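Local structure of tyrosine--tRNA ligase (Archaeoglobus fulgidus, 2CYB) at residues D142-R147 / I178-I183; I183-R188 / C201-I206; Y76-G81 / V153-Y158. The protein probably catalyses the ATP-dependent attachment of tyrosine to tRNA(Tyr), passing through a tyrosyl-adenylate intermediate. All blocks are in the same frame, centred on the assembly; numbering follows the deposited sequence.

Interaction 1: residues D142-R147 / I178-I183; sequences DEVSRR and IDQRKI. With TYR (tyrosine), chain C.
Val144 packs one methyl against the bound tyrosine and the other against Asp179, Gln180 and Ile183, and following it from CB shows how the contact is divided. CB is directed at 178-183. From it CG1, anti to the backbone N (chi1 -180°), reaches the ligand and lies 3.6 Å from the tyrosine OXT. The other branch, CG2, serves the protein instead: it lies 3.6 Å from Asp179 O, 3.9 Å from Gln180 NE2 and 4.1 Å from Ile183 CD1. The side chains of Val144 and Gln180 cross at about a right angle.

Gln180 bends at chi2 (-57°), and its amide meets both the amino and the carboxylate group of the ligand. Its OE1 accepts from the tyrosine N at 2.7 Å, whereas its NE2 gives the tyrosine OXT only a weak bond. NE2 also donates to Asp179 OD1 at 3.1 Å, coming from above the carboxylate plane, and OE1 has a further bond from Gln162 NE2, so both ends of the amide are held. An alanine here would probably deprive the ligand amino group of one acceptor and open a gap beside Val144 CG2.

On the outer side a water links Asp142 OD2 to Lys182 NZ, groups 5.0 Å apart. The arrangement is the amino and carboxylate end of the tyrosine pocket of a class I synthetase, a pocket to which Tyr36, Tyr158, Gln162 and Asp165 also contribute hydrogen bonds.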
# COMPACT_ATOMS: atom_id res chain seq x y z
N ASP A 142 3.70 5.61 -13.79
CA ASP A 142 4.04 5.13 -15.13
C ASP A 142 5.50 5.33 -15.54
O ASP A 142 6.12 4.44 -16.10
CB ASP A 142 3.13 5.76 -16.17
CG ASP A 142 1.79 5.05 -16.28
OD1 ASP A 142 1.79 3.85 -16.64
OD2 ASP A 142 0.75 5.68 -16.01
N GLU A 143 6.04 6.51 -15.26
CA GLU A 143 7.42 6.81 -15.63
C GLU A 143 8.40 6.65 -14.47
O GLU A 143 9.58 7.00 -14.60
CB GLU A 143 7.48 8.24 -16.17
CG GLU A 143 6.52 8.48 -17.34
CD GLU A 143 6.39 9.94 -17.72
OE1 GLU A 143 5.93 10.74 -16.87
OE2 GLU A 143 6.75 10.30 -18.86
N VAL A 144 7.94 6.11 -13.35
CA VAL A 144 8.79 5.95 -12.17
C VAL A 144 9.00 4.50 -11.73
O VAL A 144 10.10 4.11 -11.33
CB VAL A 144 8.20 6.75 -10.98
CG1 VAL A 144 9.09 6.60 -9.75
CG2 VAL A 144 8.06 8.21 -11.37
N SER A 145 7.93 3.71 -11.80
CA SER A 145 7.98 2.32 -11.39
C SER A 145 8.93 1.46 -12.21
O SER A 145 9.03 1.60 -13.43
CB SER A 145 6.57 1.72 -11.46
OG SER A 145 6.57 0.35 -11.10
N ARG A 146 9.64 0.57 -11.53
CA ARG A 146 10.55 -0.35 -12.21
C ARG A 146 9.66 -1.26 -13.07
O ARG A 146 10.11 -1.81 -14.08
CB ARG A 146 11.32 -1.17 -11.19
CG ARG A 146 12.11 -2.33 -11.77
CD ARG A 146 12.89 -3.06 -10.68
NE ARG A 146 13.47 -4.32 -11.14
CZ ARG A 146 12.76 -5.38 -11.51
NH1 ARG A 146 11.43 -5.34 -11.48
NH2 ARG A 146 13.37 -6.49 -11.90
N ARG A 147 8.40 -1.42 -12.67
CA ARG A 147 7.46 -2.25 -13.40
C ARG A 147 6.29 -1.44 -13.95
O ARG A 147 5.37 -1.08 -13.22
CB ARG A 147 6.90 -3.36 -12.50
CG ARG A 147 7.95 -4.33 -12.00
CD ARG A 147 7.31 -5.62 -11.52
NE ARG A 147 8.31 -6.58 -11.07
CZ ARG A 147 8.11 -7.88 -10.96
NH1 ARG A 147 6.92 -8.40 -11.27
NH2 ARG A 147 9.08 -8.67 -10.53
N ILE A 178 10.86 16.08 -14.56
CA ILE A 178 9.49 16.23 -15.02
C ILE A 178 8.73 14.89 -14.96
O ILE A 178 7.51 14.86 -15.03
CB ILE A 178 9.47 16.80 -16.47
CG1 ILE A 178 8.05 17.16 -16.87
CG2 ILE A 178 10.05 15.79 -17.43
CD1 ILE A 178 7.56 18.46 -16.29
N ASP A 179 9.46 13.78 -14.83
CA ASP A 179 8.77 12.50 -14.73
C ASP A 179 8.13 12.31 -13.35
O ASP A 179 7.42 11.33 -13.12
CB ASP A 179 9.70 11.33 -15.07
CG ASP A 179 11.01 11.35 -14.30
OD1 ASP A 179 11.27 12.29 -13.52
OD2 ASP A 179 11.79 10.40 -14.50
N GLN A 180 8.38 13.25 -12.45
CA GLN A 180 7.79 13.20 -11.10
C GLN A 180 6.53 14.06 -11.09
O GLN A 180 5.86 14.19 -10.06
CB GLN A 180 8.75 13.77 -10.05
CG GLN A 180 10.16 13.18 -10.03
CD GLN A 180 10.15 11.68 -9.84
OE1 GLN A 180 9.59 11.17 -8.87
NE2 GLN A 180 10.78 10.97 -10.77
N ARG A 181 6.19 14.65 -12.24
CA ARG A 181 5.05 15.56 -12.32
C ARG A 181 3.72 15.04 -11.78
O ARG A 181 3.06 15.73 -11.01
CB ARG A 181 4.85 16.06 -13.76
CG ARG A 181 3.94 17.28 -13.85
CD ARG A 181 3.76 17.79 -15.28
NE ARG A 181 3.11 19.10 -15.29
CZ ARG A 181 1.90 19.34 -14.80
NH1 ARG A 181 1.18 18.36 -14.27
NH2 ARG A 181 1.41 20.58 -14.82
N LYS A 182 3.33 13.84 -12.18
CA LYS A 182 2.07 13.30 -11.72
C LYS A 182 2.05 13.07 -10.21
O LYS A 182 1.03 13.28 -9.57
CB LYS A 182 1.72 12.00 -12.46
CG LYS A 182 1.40 12.24 -13.93
CD LYS A 182 0.45 11.18 -14.47
CE LYS A 182 0.09 11.46 -15.93
NZ LYS A 182 -0.80 10.41 -16.51
N ILE A 183 3.18 12.62 -9.66
CA ILE A 183 3.26 12.41 -8.23
C ILE A 183 3.14 13.77 -7.54
O ILE A 183 2.43 13.91 -6.55
CB ILE A 183 4.58 11.71 -7.83
CG1 ILE A 183 4.56 10.26 -8.33
CG2 ILE A 183 4.76 11.75 -6.32
CD1 ILE A 183 5.87 9.49 -8.10
N TYR C . 10.54 9.25 -7.21
CA TYR C . 11.93 9.77 -7.25
C TYR C . 12.69 9.21 -8.45
O TYR C . 13.87 9.57 -8.61
CB TYR C . 12.65 9.42 -5.94
CG TYR C . 11.98 10.07 -4.75
CD1 TYR C . 11.52 9.31 -3.68
CD2 TYR C . 11.80 11.46 -4.71
CE1 TYR C . 10.90 9.93 -2.58
CE2 TYR C . 11.20 12.08 -3.64
CZ TYR C . 10.75 11.31 -2.57
OH TYR C . 10.16 11.94 -1.50
OXT TYR C . 12.09 8.44 -9.23
O HOH W 1 0.44 7.99 -16.80
O HOH W 2 4.82 12.21 -14.52

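Interaction 2: residues I183-R188 / C201-I206; sequences IHMLAR and CLHTPI
The imidazoles of His184 and His203 meet rim to rim, with neither ring over the face of the other. Their planes are only 17° apart and their centroids 5.1 Å, too nearly parallel for a T-shaped pair and, without overlap of the faces, not a stack. The two side chains slide past each other in opposite directions, which brings one ring nitrogen against the other: His184 ND1 and His203 NE2 are hydrogen-bonded at 2.9 Å, with an angle of 153°, and either could be the donor. The far nitrogen of His203, ND1, is bonded to Glu16 OE1, so this ring is gripped at both nitrogens and its rotation is fixed.

Cys201 approaches the His184 ring obliquely. Its SG, anti to its own carbonyl carbon, lies 4.3 Å from the ring centroid and is nearest to His184 CB, at 3.6 Å. On the helix side Arg188 CD also meets Cys201 SG, at 4.1 Å. The guanidinium beyond that methylene is engaged elsewhere, NH1 binding Pro199 O and Glu22 OE1. Met185 brings its CE methyl to the edge of the His203 ring, 4.4 Å from CE1.

The short axes of helix 183-188 and strand 201-204 run antiparallel at 176°, 10.3 Å apart, within the beta-alpha-beta unit of strand 173-177, helix 181-190 and strand 200-204. Strand 200-204 sits there between parallel strand 173-177 and antiparallel strand 16-18; helix 154-168 packs against Ile183 and Ala187, while the side chains of Leu202 and Thr204 touch helix 47-61.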
# COMPACT_ATOMS: atom_id res chain seq x y z
N ILE A 183 3.18 12.62 -9.66
CA ILE A 183 3.26 12.41 -8.23
C ILE A 183 3.14 13.77 -7.54
O ILE A 183 2.43 13.91 -6.55
CB ILE A 183 4.58 11.71 -7.83
CG1 ILE A 183 4.56 10.26 -8.33
CG2 ILE A 183 4.76 11.75 -6.32
CD1 ILE A 183 5.87 9.49 -8.10
N HIS A 184 3.80 14.78 -8.08
CA HIS A 184 3.72 16.10 -7.49
C HIS A 184 2.31 16.68 -7.59
O HIS A 184 1.86 17.38 -6.68
CB HIS A 184 4.73 17.06 -8.13
CG HIS A 184 6.14 16.82 -7.67
ND1 HIS A 184 7.22 17.47 -8.22
CD2 HIS A 184 6.63 16.02 -6.70
CE1 HIS A 184 8.32 17.08 -7.61
NE2 HIS A 184 8.00 16.19 -6.69
N MET A 185 1.59 16.40 -8.67
CA MET A 185 0.23 16.92 -8.76
C MET A 185 -0.64 16.22 -7.72
O MET A 185 -1.52 16.83 -7.11
CB MET A 185 -0.35 16.72 -10.16
CG MET A 185 0.37 17.52 -11.25
SD MET A 185 0.48 19.30 -10.88
CE MET A 185 2.14 19.42 -10.21
N LEU A 186 -0.39 14.93 -7.52
CA LEU A 186 -1.15 14.17 -6.53
C LEU A 186 -0.91 14.80 -5.16
O LEU A 186 -1.83 14.92 -4.35
CB LEU A 186 -0.71 12.70 -6.55
CG LEU A 186 -1.22 11.75 -5.46
CD1 LEU A 186 -2.73 11.72 -5.45
CD2 LEU A 186 -0.68 10.35 -5.74
N ALA A 187 0.33 15.20 -4.89
CA ALA A 187 0.67 15.82 -3.62
C ALA A 187 -0.09 17.14 -3.46
O ALA A 187 -0.72 17.39 -2.43
CB ALA A 187 2.18 16.08 -3.55
N ARG A 188 -0.04 17.97 -4.50
CA ARG A 188 -0.73 19.27 -4.47
C ARG A 188 -2.23 19.12 -4.21
O ARG A 188 -2.84 19.94 -3.53
CB ARG A 188 -0.51 20.03 -5.79
CG ARG A 188 0.91 20.58 -5.98
CD ARG A 188 1.08 21.23 -7.35
NE ARG A 188 0.19 22.37 -7.57
CZ ARG A 188 0.42 23.61 -7.13
NH1 ARG A 188 1.51 23.89 -6.44
NH2 ARG A 188 -0.45 24.58 -7.40
N CYS A 201 6.29 23.32 -7.01
CA CYS A 201 7.12 22.31 -7.65
C CYS A 201 7.98 22.88 -8.78
O CYS A 201 7.52 23.72 -9.56
CB CYS A 201 6.23 21.19 -8.20
SG CYS A 201 5.14 20.47 -6.95
N LEU A 202 9.22 22.43 -8.84
CA LEU A 202 10.15 22.86 -9.89
C LEU A 202 10.62 21.60 -10.60
O LEU A 202 11.21 20.71 -9.98
CB LEU A 202 11.35 23.59 -9.28
CG LEU A 202 12.35 24.18 -10.28
CD1 LEU A 202 13.13 25.30 -9.63
CD2 LEU A 202 13.29 23.09 -10.79
N HIS A 203 10.34 21.50 -11.89
CA HIS A 203 10.71 20.31 -12.64
C HIS A 203 11.85 20.53 -13.63
O HIS A 203 11.87 21.51 -14.37
CB HIS A 203 9.49 19.78 -13.37
CG HIS A 203 8.37 19.39 -12.46
ND1 HIS A 203 7.05 19.62 -12.77
CD2 HIS A 203 8.38 18.76 -11.26
CE1 HIS A 203 6.28 19.16 -11.79
NE2 HIS A 203 7.07 18.64 -10.87
N THR A 204 12.79 19.60 -13.63
CA THR A 204 13.92 19.67 -14.55
C THR A 204 13.62 18.75 -15.73
O THR A 204 12.87 17.78 -15.60
CB THR A 204 15.21 19.21 -13.86
OG1 THR A 204 15.01 17.91 -13.30
CG2 THR A 204 15.59 20.18 -12.75
N PRO A 205 14.20 19.04 -16.89
CA PRO A 205 13.94 18.17 -18.04
C PRO A 205 14.60 16.81 -17.89
O PRO A 205 15.54 16.65 -17.11
CB PRO A 205 14.52 18.97 -19.22
CG PRO A 205 15.64 19.73 -18.58
CD PRO A 205 15.05 20.19 -17.27
N ILE A 206 14.09 15.82 -18.61
CA ILE A 206 14.66 14.48 -18.55
C ILE A 206 15.78 14.40 -19.60
O ILE A 206 15.55 14.64 -20.78
CB ILE A 206 13.60 13.40 -18.87
CG1 ILE A 206 12.47 13.46 -17.84
CG2 ILE A 206 14.25 12.03 -18.90
CD1 ILE A 206 12.94 13.37 -16.40

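Interaction 3: residues Y76-G81 / V153-Y158; sequences YLNEKG and VSQMIY. With TYR (tyrosine), chain C.
Glu79 OE2 is gripped by several donors. Across the contact Gln155 NE2 approaches it at 2.9 Å, but the N-H...O angle of 127° makes this bond weak, and the amide and carboxylate planes stand 86° apart. Stronger hold comes from Arg147 NE and Arg146 NH1, which both form salt bridges to the same oxygen. Gln155 is itself steadied at its other amide atom, since OE1 accepts from Met152 N.

A better-directed bond joins Ser154 to Leu77. Ser154 OG, set between its backbone N and carbonyl carbon, donates to Leu77 O at 2.8 Å, in the carbonyl plane and on a lone pair. Leu77 adds apolar packing around this bond: its CD2 lies 3.6 Å from Ser154 CB, and its CD1 is 4.0 Å from Tyr158 CA.

Tyr158 carries the contact towards the ligand. Its CG is anti to the backbone N (chi1 -176°); Asn78 CB comes obliquely to the ring, 3.8 Å from Tyr158 CE1, while Leu77 CB lies at the ring edge. At the far end the tyrosine N, in the plane of the ring, donates to Tyr158 OH at 2.8 Å. The same hydroxyl is hydrogen-bonded to Glu40 OE1, which gives it a second partner.

Helix 72-77 ends in a Schellman motif with Glu79, at positive phi, as the C-prime residue; Glu79 N bonds Tyr76 O at 3.1 Å. Ser154 also packs on Ala129 of the second subunit. The arrangement thus joins a capped helix end and the N-terminal part of helix 154-168 at one wall of the tyrosine pocket, close to the dimer interface.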
# COMPACT_ATOMS: atom_id res chain seq x y z
N TYR A 76 13.49 0.36 -1.80
CA TYR A 76 13.07 -0.99 -1.48
C TYR A 76 11.76 -1.32 -2.18
O TYR A 76 11.60 -2.38 -2.78
CB TYR A 76 12.88 -1.15 0.02
CG TYR A 76 12.44 -2.54 0.40
CD1 TYR A 76 13.36 -3.58 0.50
CD2 TYR A 76 11.10 -2.82 0.64
CE1 TYR A 76 12.96 -4.87 0.84
CE2 TYR A 76 10.68 -4.10 0.98
CZ TYR A 76 11.61 -5.12 1.07
OH TYR A 76 11.22 -6.39 1.43
N LEU A 77 10.80 -0.40 -2.07
CA LEU A 77 9.48 -0.59 -2.68
C LEU A 77 9.56 -0.71 -4.19
O LEU A 77 8.70 -1.34 -4.82
CB LEU A 77 8.59 0.59 -2.35
CG LEU A 77 8.23 0.87 -0.90
CD1 LEU A 77 7.40 2.15 -0.85
CD2 LEU A 77 7.46 -0.32 -0.32
N ASN A 78 10.57 -0.08 -4.77
CA ASN A 78 10.74 -0.08 -6.23
C ASN A 78 11.72 -1.16 -6.68
O ASN A 78 12.37 -1.03 -7.72
CB ASN A 78 11.21 1.31 -6.69
CG ASN A 78 10.76 1.65 -8.12
OD1 ASN A 78 11.11 2.70 -8.66
ND2 ASN A 78 9.97 0.76 -8.72
N GLU A 79 11.82 -2.21 -5.87
CA GLU A 79 12.65 -3.38 -6.16
C GLU A 79 14.13 -3.13 -6.45
O GLU A 79 14.70 -3.72 -7.38
CB GLU A 79 12.03 -4.15 -7.33
CG GLU A 79 10.50 -4.21 -7.29
CD GLU A 79 9.91 -4.96 -8.47
OE1 GLU A 79 9.93 -6.21 -8.46
OE2 GLU A 79 9.43 -4.30 -9.42
N LYS A 80 14.77 -2.28 -5.65
CA LYS A 80 16.18 -1.98 -5.85
C LYS A 80 17.12 -2.80 -4.97
O LYS A 80 18.30 -2.48 -4.84
CB LYS A 80 16.44 -0.49 -5.63
CG LYS A 80 15.67 0.42 -6.57
CD LYS A 80 16.01 0.12 -8.02
CE LYS A 80 15.42 1.16 -8.97
NZ LYS A 80 13.94 1.15 -9.00
N GLY A 81 16.59 -3.85 -4.34
CA GLY A 81 17.42 -4.69 -3.50
C GLY A 81 16.94 -4.89 -2.08
O GLY A 81 15.81 -4.53 -1.72
N VAL A 153 2.25 -4.25 -5.23
CA VAL A 153 1.48 -3.30 -4.43
C VAL A 153 2.43 -2.23 -3.88
O VAL A 153 2.04 -1.07 -3.72
CB VAL A 153 0.74 -3.99 -3.25
CG1 VAL A 153 -0.01 -2.93 -2.41
CG2 VAL A 153 -0.26 -5.03 -3.78
N SER A 154 3.67 -2.62 -3.62
CA SER A 154 4.64 -1.67 -3.08
C SER A 154 4.81 -0.45 -3.98
O SER A 154 5.06 0.65 -3.51
CB SER A 154 6.00 -2.34 -2.86
OG SER A 154 6.52 -2.85 -4.08
N GLN A 155 4.64 -0.62 -5.29
CA GLN A 155 4.81 0.50 -6.20
C GLN A 155 3.59 1.43 -6.22
O GLN A 155 3.66 2.55 -6.73
CB GLN A 155 5.19 -0.04 -7.59
CG GLN A 155 6.61 -0.64 -7.57
CD GLN A 155 6.85 -1.74 -8.60
OE1 GLN A 155 5.97 -2.53 -8.91
NE2 GLN A 155 8.07 -1.79 -9.12
N MET A 156 2.49 0.98 -5.62
CA MET A 156 1.28 1.80 -5.55
C MET A 156 1.27 2.61 -4.25
O MET A 156 0.56 3.61 -4.14
CB MET A 156 0.03 0.92 -5.65
CG MET A 156 -0.02 0.08 -6.91
SD MET A 156 -0.12 1.08 -8.43
CE MET A 156 1.61 1.10 -8.96
N ILE A 157 2.05 2.16 -3.27
CA ILE A 157 2.17 2.86 -1.99
C ILE A 157 3.22 3.97 -2.16
O ILE A 157 3.09 5.06 -1.60
CB ILE A 157 2.67 1.90 -0.88
CG1 ILE A 157 1.60 0.84 -0.59
CG2 ILE A 157 3.01 2.68 0.38
CD1 ILE A 157 2.10 -0.29 0.30
N TYR A 158 4.24 3.67 -2.96
CA TYR A 158 5.36 4.57 -3.28
C TYR A 158 5.00 6.05 -3.53
O TYR A 158 5.55 6.94 -2.88
CB TYR A 158 6.10 3.96 -4.49
CG TYR A 158 7.36 4.65 -4.98
CD1 TYR A 158 8.59 3.98 -4.97
CD2 TYR A 158 7.31 5.93 -5.51
CE1 TYR A 158 9.74 4.58 -5.50
CE2 TYR A 158 8.44 6.54 -6.04
CZ TYR A 158 9.65 5.87 -6.03
OH TYR A 158 10.76 6.50 -6.53
N TYR C . 10.54 9.25 -7.21
CA TYR C . 11.93 9.77 -7.25
C TYR C . 12.69 9.21 -8.45
O TYR C . 13.87 9.57 -8.61
CB TYR C . 12.65 9.42 -5.94
CG TYR C . 11.98 10.07 -4.75
CD1 TYR C . 11.52 9.31 -3.68
CD2 TYR C . 11.80 11.46 -4.71
CE1 TYR C . 10.90 9.93 -2.58
CE2 TYR C . 11.20 12.08 -3.64
CZ TYR C . 10.75 11.31 -2.57
OH TYR C . 10.16 11.94 -1.50
OXT TYR C . 12.09 8.44 -9.23

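In the fold
Interaction 2 is buried and joins elements of one beta-alpha-beta unit, whereas interaction 1 is partly buried, with exposed Glu143 at its outer side; interaction 3 is also buried but lies farther from the chain centre, near the second subunit. Interactions 1 and 2 share Ile183 and helix 181-190, and a probable hydrogen bond from Ile178 N to Thr204 O ties them. Interactions 1 and 3 both touch the bound tyrosine. Their chemistry differs accordingly: methyl packing, a water bridge and amide bonds to the ligand in the first, a histidine pair flanked by a cysteine sulfur and a methionine methyl in the second, leucine packing and a hydroxyl-to-carbonyl bond in the third, with a buried carboxylate whose salt bridges reach interaction 1.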